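Long-range contact in glucose-6-phosphate dehydrogenase (Trypanosoma cruzi, PDB 5AQ1), which catalyses the NADP-dependent oxidation of glucose 6-phosphate to 6-phosphogluconolactone, the entry step of the pentose phosphate pathway: residues P360-R372 with Y487-I501. Sequence-based numbering, arbitrary orientation.
Sequences PFIIRAGKALEER and YAAGSCGPEEAQEFI. With BG6 (6-O-phosphono-beta-D-glucopyranose), chain F.
Y487 OH donates to the carbonyl oxygen of K367 at 2.7 Å, meeting it at 154° to the C=O bond and somewhat tilted from the carbonyl plane. The same hydroxyl is also hydrogen-bonded to T343. CG of Y487 stands between backbone N and carbonyl carbon (chi1 67°), the rotamer from which the ring edge addresses the 367-368 backbone. One residue on, the G490 amide binds A368 O at 3.0 Å, coming from above that carbonyl's plane. G490 sits in the type II turn A488-S491, closed by the bond from S491 N to A488 O. A water bridges E370 and C492, donating to E370 OE2 and to C492 O.

The contact joins two strands of the large mixed beta-sheet of the C-terminal domain and the helix that follows: 361-366 runs inside the sheet and 484-488 at its edge, from which the chain turns into helix 495-504, whose first turns, 495-501, run nearly antiparallel to 361-366. The Y487 bond is made to the backbone of K367, a residue of the glucose 6-phosphate pocket. The K367 side chain leaves the backbone away from 487-501; its NZ hydrogen-bonds the sugar's O3 and O4 and forms a salt bridge with E249.

Around the turn, A368 CB meets A489 CB at 3.8 Å, and L369 CD2 lies against Y487 CE2 and the C492-G493 backbone. E370, bent at chi2, lays CG beside C492 SG. Farther along, I362 CG2 touches I501 CG1 at 4.1 Å. The extended R364 passes I501 CD1 at about a right angle, its NE bonded to T246, while the Q498 amide stands nearly perpendicular (85°) to the guanidinium plane.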
ATOM      1  N   PRO B 360      16.876  -2.097   8.466  1.00 36.16           N
ATOM      2  CA  PRO B 360      18.212  -2.623   8.728  1.00 35.88           C
ATOM      3  C   PRO B 360      18.385  -4.065   8.248  1.00 35.70           C
ATOM      4  O   PRO B 360      17.510  -4.910   8.466  1.00 33.93           O
ATOM      5  CB  PRO B 360      18.318  -2.553  10.254  1.00 36.46           C
ATOM      6  CG  PRO B 360      16.912  -2.659  10.730  1.00 36.45           C
ATOM      7  CD  PRO B 360      16.103  -1.922   9.707  1.00 36.30           C
ATOM      8  N   PHE B 361      19.516  -4.331   7.600  1.00 35.77           N
ATOM      9  CA  PHE B 361      19.873  -5.684   7.188  1.00 35.10           C
ATOM     10  C   PHE B 361      21.013  -6.189   8.050  1.00 35.44           C
ATOM     11  O   PHE B 361      22.114  -5.645   8.003  1.00 34.69           O
ATOM     12  CB  PHE B 361      20.263  -5.707   5.714  1.00 34.13           C
ATOM     13  CG  PHE B 361      19.088  -5.645   4.796  1.00 33.91           C
ATOM     14  CD1 PHE B 361      18.535  -4.424   4.439  1.00 34.09           C
ATOM     15  CD2 PHE B 361      18.516  -6.804   4.308  1.00 33.77           C
ATOM     16  CE1 PHE B 361      17.442  -4.364   3.596  1.00 34.06           C
ATOM     17  CE2 PHE B 361      17.422  -6.751   3.465  1.00 34.18           C
ATOM     18  CZ  PHE B 361      16.885  -5.530   3.107  1.00 33.77           C
ATOM     19  N   ILE B 362      20.735  -7.225   8.839  1.00 36.14           N
ATOM     20  CA  ILE B 362      21.726  -7.827   9.719  1.00 37.77           C
ATOM     21  C   ILE B 362      22.324  -9.047   9.035  1.00 38.16           C
ATOM     22  O   ILE B 362      21.626 -10.029   8.786  1.00 39.05           O
ATOM     23  CB  ILE B 362      21.111  -8.287  11.058  1.00 39.80           C
ATOM     24  CG1 ILE B 362      20.207  -7.210  11.665  1.00 40.10           C
ATOM     25  CG2 ILE B 362      22.207  -8.678  12.042  1.00 41.21           C
ATOM     26  CD1 ILE B 362      20.897  -5.889  11.912  1.00 40.94           C
ATOM     27  N   ILE B 363      23.612  -8.980   8.720  1.00 39.15           N
ATOM     28  CA  ILE B 363      24.331 -10.125   8.171  1.00 39.35           C
ATOM     29  C   ILE B 363      25.231 -10.661   9.268  1.00 39.08           C
ATOM     30  O   ILE B 363      26.060  -9.919   9.799  1.00 38.88           O
ATOM     31  CB  ILE B 363      25.233  -9.741   6.977  1.00 40.21           C
ATOM     32  CG1 ILE B 363      24.499  -8.838   5.976  1.00 40.65           C
ATOM     33  CG2 ILE B 363      25.772 -10.999   6.299  1.00 39.98           C
ATOM     34  CD1 ILE B 363      23.502  -9.554   5.097  1.00 41.13           C
ATOM     35  N   ARG B 364      25.075 -11.931   9.624  1.00 38.11           N
ATOM     36  CA  ARG B 364      25.987 -12.534  10.590  1.00 40.61           C
ATOM     37  C   ARG B 364      26.508 -13.894  10.137  1.00 40.49           C
ATOM     38  O   ARG B 364      25.800 -14.677   9.502  1.00 39.88           O
ATOM     39  CB  ARG B 364      25.355 -12.610  11.984  1.00 41.56           C
ATOM     40  CG  ARG B 364      24.026 -13.328  12.043  1.00 40.92           C
ATOM     41  CD  ARG B 364      23.471 -13.282  13.452  1.00 41.62           C
ATOM     42  NE  ARG B 364      22.391 -14.246  13.614  1.00 41.35           N
ATOM     43  CZ  ARG B 364      22.035 -14.809  14.766  1.00 41.91           C
ATOM     44  NH1 ARG B 364      22.669 -14.516  15.900  1.00 42.48           N
ATOM     45  NH2 ARG B 364      21.038 -15.685  14.780  1.00 42.23           N
ATOM     46  N   ALA B 365      27.770 -14.146  10.464  1.00 39.84           N
ATOM     47  CA  ALA B 365      28.465 -15.345  10.032  1.00 39.69           C
ATOM     48  C   ALA B 365      29.567 -15.659  11.026  1.00 40.14           C
ATOM     49  O   ALA B 365      30.356 -14.784  11.384  1.00 40.80           O
ATOM     50  CB  ALA B 365      29.049 -15.139   8.641  1.00 39.79           C
ATOM     51  N   GLY B 366      29.614 -16.903  11.484  1.00 40.10           N
ATOM     52  CA  GLY B 366      30.646 -17.319  12.420  1.00 41.91           C
ATOM     53  C   GLY B 366      30.952 -18.800  12.362  1.00 41.90           C
ATOM     54  O   GLY B 366      30.078 -19.613  12.059  1.00 41.39           O
ATOM     55  N   LYS B 367      32.207 -19.134  12.644  1.00 42.44           N
ATOM     56  CA  LYS B 367      32.639 -20.513  12.829  1.00 42.88           C
ATOM     57  C   LYS B 367      32.866 -20.744  14.322  1.00 44.07           C
ATOM     58  O   LYS B 367      32.928 -19.787  15.100  1.00 43.91           O
ATOM     59  CB  LYS B 367      33.913 -20.786  12.025  1.00 43.38           C
ATOM     60  CG  LYS B 367      33.691 -20.828  10.516  1.00 42.38           C
ATOM     61  CD  LYS B 367      34.989 -21.059   9.752  1.00 42.73           C
ATOM     62  CE  LYS B 367      34.770 -21.088   8.243  1.00 41.71           C
ATOM     63  NZ  LYS B 367      34.386 -22.434   7.727  1.00 40.35           N
ATOM     64  N   ALA B 368      32.975 -22.011  14.716  1.00 44.53           N
ATOM     65  CA  ALA B 368      33.124 -22.392  16.123  1.00 45.52           C
ATOM     66  C   ALA B 368      31.978 -21.869  16.997  1.00 45.07           C
ATOM     67  O   ALA B 368      32.208 -21.327  18.081  1.00 45.39           O
ATOM     68  CB  ALA B 368      34.472 -21.925  16.662  1.00 46.80           C
ATOM     69  N   LEU B 369      30.746 -22.051  16.523  1.00 43.75           N
ATOM     70  CA  LEU B 369      29.552 -21.627  17.257  1.00 44.28           C
ATOM     71  C   LEU B 369      28.762 -22.837  17.784  1.00 45.54           C
ATOM     72  O   LEU B 369      29.185 -23.976  17.606  1.00 46.74           O
ATOM     73  CB  LEU B 369      28.680 -20.745  16.358  1.00 42.64           C
ATOM     74  CG  LEU B 369      29.275 -19.393  15.958  1.00 42.16           C
ATOM     75  CD1 LEU B 369      28.359 -18.701  14.964  1.00 40.67           C
ATOM     76  CD2 LEU B 369      29.504 -18.503  17.172  1.00 43.18           C
ATOM     77  N   GLU B 370      27.628 -22.584  18.440  1.00 46.26           N
ATOM     78  CA  GLU B 370      26.827 -23.665  19.051  1.00 47.24           C
ATOM     79  C   GLU B 370      26.121 -24.612  18.075  1.00 46.50           C
ATOM     80  O   GLU B 370      25.758 -25.723  18.458  1.00 46.22           O
ATOM     81  CB  GLU B 370      25.798 -23.153  20.085  1.00 48.21           C
ATOM     82  CG  GLU B 370      25.402 -21.682  20.055  1.00 49.09           C
ATOM     83  CD  GLU B 370      24.786 -21.223  18.749  1.00 48.03           C
ATOM     84  OE1 GLU B 370      23.572 -21.430  18.544  1.00 48.54           O
ATOM     85  OE2 GLU B 370      25.515 -20.615  17.944  1.00 48.54           O
ATOM     86  N   GLU B 371      25.907 -24.183  16.836  1.00 45.49           N
ATOM     87  CA  GLU B 371      25.197 -25.017  15.869  1.00 45.01           C
ATOM     88  C   GLU B 371      25.613 -24.733  14.433  1.00 43.74           C
ATOM     89  O   GLU B 371      26.257 -23.727  14.141  1.00 43.20           O
ATOM     90  CB  GLU B 371      23.674 -24.831  16.014  1.00 44.85           C
ATOM     91  CG  GLU B 371      23.172 -23.411  15.757  1.00 44.03           C
ATOM     92  CD  GLU B 371      21.654 -23.282  15.798  1.00 43.79           C
ATOM     93  OE1 GLU B 371      20.958 -24.310  15.938  1.00 44.06           O
ATOM     94  OE2 GLU B 371      21.148 -22.142  15.686  1.00 41.90           O
ATOM     95  N   ARG B 372      25.235 -25.645  13.546  1.00 43.47           N
ATOM     96  CA  ARG B 372      25.318 -25.416  12.116  1.00 42.54           C
ATOM     97  C   ARG B 372      23.976 -24.860  11.664  1.00 40.50           C
ATOM     98  O   ARG B 372      22.935 -25.465  11.920  1.00 39.34           O
ATOM     99  CB  ARG B 372      25.626 -26.718  11.381  1.00 44.13           C
ATOM    100  CG  ARG B 372      25.665 -26.570   9.867  1.00 44.62           C
ATOM    101  CD  ARG B 372      26.577 -27.604   9.224  1.00 45.51           C
ATOM    102  NE  ARG B 372      26.619 -27.451   7.770  1.00 44.51           N
ATOM    103  CZ  ARG B 372      25.742 -27.980   6.916  1.00 45.44           C
ATOM    104  NH1 ARG B 372      24.720 -28.720   7.344  1.00 45.06           N
ATOM    105  NH2 ARG B 372      25.890 -27.765   5.613  1.00 46.79           N
ATOM    106  N   TYR B 487      35.619 -15.121  21.876  1.00 46.98           N
ATOM    107  CA  TYR B 487      34.479 -15.938  22.278  1.00 46.16           C
ATOM    108  C   TYR B 487      34.896 -17.405  22.290  1.00 47.50           C
ATOM    109  O   TYR B 487      35.660 -17.845  21.433  1.00 47.18           O
ATOM    110  CB  TYR B 487      33.282 -15.717  21.346  1.00 44.41           C
ATOM    111  CG  TYR B 487      33.471 -16.196  19.922  1.00 43.10           C
ATOM    112  CD1 TYR B 487      34.173 -15.428  18.995  1.00 42.62           C
ATOM    113  CD2 TYR B 487      32.922 -17.403  19.493  1.00 42.30           C
ATOM    114  CE1 TYR B 487      34.336 -15.856  17.689  1.00 41.81           C
ATOM    115  CE2 TYR B 487      33.077 -17.837  18.185  1.00 41.84           C
ATOM    116  CZ  TYR B 487      33.785 -17.059  17.287  1.00 41.74           C
ATOM    117  OH  TYR B 487      33.954 -17.488  15.988  1.00 40.70           O
ATOM    118  N   ALA B 488      34.413 -18.156  23.274  1.00 49.19           N
ATOM    119  CA  ALA B 488      34.784 -19.561  23.395  1.00 49.85           C
ATOM    120  C   ALA B 488      34.138 -20.354  22.273  1.00 49.08           C
ATOM    121  O   ALA B 488      32.968 -20.141  21.951  1.00 47.39           O
ATOM    122  CB  ALA B 488      34.357 -20.112  24.744  1.00 51.33           C
ATOM    123  N   ALA B 489      34.904 -21.257  21.669  1.00 49.83           N
ATOM    124  CA  ALA B 489      34.357 -22.160  20.662  1.00 49.28           C
ATOM    125  C   ALA B 489      33.189 -22.932  21.267  1.00 49.05           C
ATOM    126  O   ALA B 489      33.244 -23.346  22.426  1.00 48.74           O
ATOM    127  CB  ALA B 489      35.426 -23.118  20.162  1.00 50.02           C
ATOM    128  N   GLY B 490      32.119 -23.087  20.492  1.00 48.15           N
ATOM    129  CA  GLY B 490      30.914 -23.753  20.971  1.00 48.50           C
ATOM    130  C   GLY B 490      29.909 -22.815  21.615  1.00 48.14           C
ATOM    131  O   GLY B 490      28.744 -23.176  21.766  1.00 48.87           O
ATOM    132  N   SER B 491      30.350 -21.616  22.001  1.00 48.58           N
ATOM    133  CA  SER B 491      29.447 -20.588  22.520  1.00 48.32           C
ATOM    134  C   SER B 491      28.643 -19.956  21.381  1.00 47.29           C
ATOM    135  O   SER B 491      28.842 -20.287  20.213  1.00 46.06           O
ATOM    136  CB  SER B 491      30.241 -19.509  23.265  1.00 48.73           C
ATOM    137  OG  SER B 491      30.976 -18.698  22.364  1.00 48.93           O
ATOM    138  N   CYS B 492      27.749 -19.034  21.726  1.00 48.00           N
ATOM    139  CA  CYS B 492      26.934 -18.330  20.736  1.00 48.43           C
ATOM    140  C   CYS B 492      27.653 -17.127  20.110  1.00 48.46           C
ATOM    141  O   CYS B 492      27.078 -16.431  19.271  1.00 46.47           O
ATOM    142  CB  CYS B 492      25.617 -17.866  21.370  1.00 49.89           C
ATOM    143  SG  CYS B 492      24.600 -19.202  22.047  1.00 53.03           S
ATOM    144  N   GLY B 493      28.904 -16.888  20.506  1.00 49.66           N
ATOM    145  CA  GLY B 493      29.670 -15.740  20.023  1.00 50.50           C
ATOM    146  C   GLY B 493      29.844 -14.704  21.115  1.00 52.50           C
ATOM    147  O   GLY B 493      29.407 -14.918  22.246  1.00 52.91           O
ATOM    148  N   PRO B 494      30.481 -13.565  20.787  1.00 54.90           N
ATOM    149  CA  PRO B 494      30.656 -12.511  21.791  1.00 57.03           C
ATOM    150  C   PRO B 494      29.313 -11.918  22.230  1.00 58.18           C
ATOM    151  O   PRO B 494      28.401 -11.790  21.414  1.00 57.56           O
ATOM    152  CB  PRO B 494      31.517 -11.456  21.075  1.00 56.13           C
ATOM    153  CG  PRO B 494      31.909 -12.043  19.758  1.00 55.52           C
ATOM    154  CD  PRO B 494      30.951 -13.151  19.455  1.00 54.49           C
ATOM    155  N   GLU B 495      29.198 -11.570  23.510  1.00 61.96           N
ATOM    156  CA  GLU B 495      27.935 -11.060  24.060  1.00 64.27           C
ATOM    157  C   GLU B 495      27.469  -9.771  23.385  1.00 60.45           C
ATOM    158  O   GLU B 495      26.273  -9.583  23.153  1.00 59.12           O
ATOM    159  CB  GLU B 495      28.044 -10.839  25.574  1.00 68.40           C
ATOM    160  CG  GLU B 495      27.990 -12.131  26.382  1.00 72.35           C
ATOM    161  CD  GLU B 495      27.922 -11.895  27.881  1.00 77.03           C
ATOM    162  OE1 GLU B 495      27.157 -11.005  28.320  1.00 80.58           O
ATOM    163  OE2 GLU B 495      28.636 -12.601  28.625  1.00 76.47           O
ATOM    164  N   GLU B 496      28.416  -8.900  23.051  1.00 59.10           N
ATOM    165  CA  GLU B 496      28.076  -7.599  22.467  1.00 59.65           C
ATOM    166  C   GLU B 496      27.604  -7.699  21.009  1.00 55.93           C
ATOM    167  O   GLU B 496      27.097  -6.725  20.458  1.00 56.04           O
ATOM    168  CB  GLU B 496      29.204  -6.556  22.639  1.00 61.10           C
ATOM    169  CG  GLU B 496      30.637  -7.036  22.461  1.00 63.42           C
ATOM    170  CD  GLU B 496      31.251  -7.632  23.724  1.00 66.23           C
ATOM    171  OE1 GLU B 496      31.767  -6.871  24.577  1.00 64.92           O
ATOM    172  OE2 GLU B 496      31.218  -8.872  23.861  1.00 63.93           O
ATOM    173  N   ALA B 497      27.757  -8.872  20.398  1.00 54.04           N
ATOM    174  CA  ALA B 497      27.116  -9.155  19.117  1.00 52.13           C
ATOM    175  C   ALA B 497      25.598  -9.181  19.268  1.00 53.46           C
ATOM    176  O   ALA B 497      24.882  -8.639  18.431  1.00 54.71           O
ATOM    177  CB  ALA B 497      27.611 -10.473  18.550  1.00 51.80           C
ATOM    178  N   GLN B 498      25.105  -9.804  20.336  1.00 57.64           N
ATOM    179  CA  GLN B 498      23.661  -9.850  20.596  1.00 61.06           C
ATOM    180  C   GLN B 498      23.085  -8.477  20.912  1.00 56.91           C
ATOM    181  O   GLN B 498      21.981  -8.152  20.483  1.00 54.53           O
ATOM    182  CB  GLN B 498      23.334 -10.819  21.741  1.00 68.44           C
ATOM    183  CG  GLN B 498      23.532 -12.289  21.392  1.00 74.59           C
ATOM    184  CD  GLN B 498      22.703 -12.734  20.193  1.00 77.35           C
ATOM    185  OE1 GLN B 498      21.628 -12.189  19.925  1.00 76.07           O
ATOM    186  NE2 GLN B 498      23.206 -13.727  19.463  1.00 77.65           N
ATOM    187  N   GLU B 499      23.832  -7.677  21.666  1.00 56.44           N
ATOM    188  CA  GLU B 499      23.406  -6.318  21.981  1.00 55.65           C
ATOM    189  C   GLU B 499      23.392  -5.457  20.719  1.00 51.62           C
ATOM    190  O   GLU B 499      22.479  -4.659  20.520  1.00 50.18           O
ATOM    191  CB  GLU B 499      24.311  -5.703  23.055  1.00 58.94           C
ATOM    192  CG  GLU B 499      23.927  -4.293  23.497  1.00 61.95           C
ATOM    193  CD  GLU B 499      22.470  -4.159  23.920  1.00 63.56           C
ATOM    194  OE1 GLU B 499      21.882  -5.142  24.427  1.00 66.20           O
ATOM    195  OE2 GLU B 499      21.910  -3.056  23.749  1.00 62.18           O
ATOM    196  N   PHE B 500      24.397  -5.633  19.864  1.00 49.05           N
ATOM    197  CA  PHE B 500      24.442  -4.938  18.577  1.00 47.56           C
ATOM    198  C   PHE B 500      23.237  -5.296  17.704  1.00 44.73           C
ATOM    199  O   PHE B 500      22.655  -4.423  17.063  1.00 42.03           O
ATOM    200  CB  PHE B 500      25.741  -5.254  17.833  1.00 47.60           C
ATOM    201  CG  PHE B 500      25.824  -4.633  16.467  1.00 47.93           C
ATOM    202  CD1 PHE B 500      26.047  -3.272  16.324  1.00 49.27           C
ATOM    203  CD2 PHE B 500      25.673  -5.409  15.324  1.00 47.47           C
ATOM    204  CE1 PHE B 500      26.120  -2.693  15.065  1.00 49.84           C
ATOM    205  CE2 PHE B 500      25.747  -4.838  14.064  1.00 48.02           C
ATOM    206  CZ  PHE B 500      25.971  -3.477  13.934  1.00 49.49           C
ATOM    207  N   ILE B 501      22.875  -6.577  17.684  1.00 43.40           N
ATOM    208  CA  ILE B 501      21.715  -7.039  16.924  1.00 42.25           C
ATOM    209  C   ILE B 501      20.430  -6.412  17.465  1.00 43.82           C
ATOM    210  O   ILE B 501      19.582  -5.965  16.690  1.00 43.55           O
ATOM    211  CB  ILE B 501      21.605  -8.584  16.931  1.00 41.50           C
ATOM    212  CG1 ILE B 501      22.721  -9.187  16.074  1.00 42.18           C
ATOM    213  CG2 ILE B 501      20.252  -9.043  16.396  1.00 39.72           C
ATOM    214  CD1 ILE B 501      22.926 -10.676  16.262  1.00 43.36           C
TER
HETATM  215  C1  BG6 F 550      32.944 -22.453   1.647  1.00 30.92           C
HETATM  216  C2  BG6 F 550      33.780 -21.657   2.647  1.00 29.76           C
HETATM  217  O1  BG6 F 550      32.711 -21.678   0.464  1.00 31.30           O
HETATM  218  O5  BG6 F 550      31.686 -22.796   2.237  1.00 31.60           O
HETATM  219  C3  BG6 F 550      33.960 -22.470   3.918  1.00 30.10           C
HETATM  220  O2  BG6 F 550      35.055 -21.330   2.085  1.00 29.50           O
HETATM  221  C4  BG6 F 550      32.586 -22.829   4.461  1.00 31.47           C
HETATM  222  O3  BG6 F 550      34.699 -21.745   4.907  1.00 29.87           O
HETATM  223  C5  BG6 F 550      31.812 -23.609   3.407  1.00 32.13           C
HETATM  224  O4  BG6 F 550      32.732 -23.594   5.658  1.00 32.49           O
HETATM  225  C6  BG6 F 550      30.434 -24.020   3.920  1.00 32.94           C
HETATM  226  O6  BG6 F 550      29.651 -24.579   2.865  1.00 33.63           O
HETATM  227  P   BG6 F 550      28.308 -25.397   3.206  1.00 34.65           P
HETATM  228  O1P BG6 F 550      27.482 -24.449   4.045  1.00 37.93           O
HETATM  229  O2P BG6 F 550      27.691 -25.684   1.866  1.00 37.03           O
HETATM  230  O3P BG6 F 550      28.816 -26.614   3.943  1.00 38.15           O
HETATM  231  O   HOH W   1      25.409 -17.793  17.525  1.00 33.43           O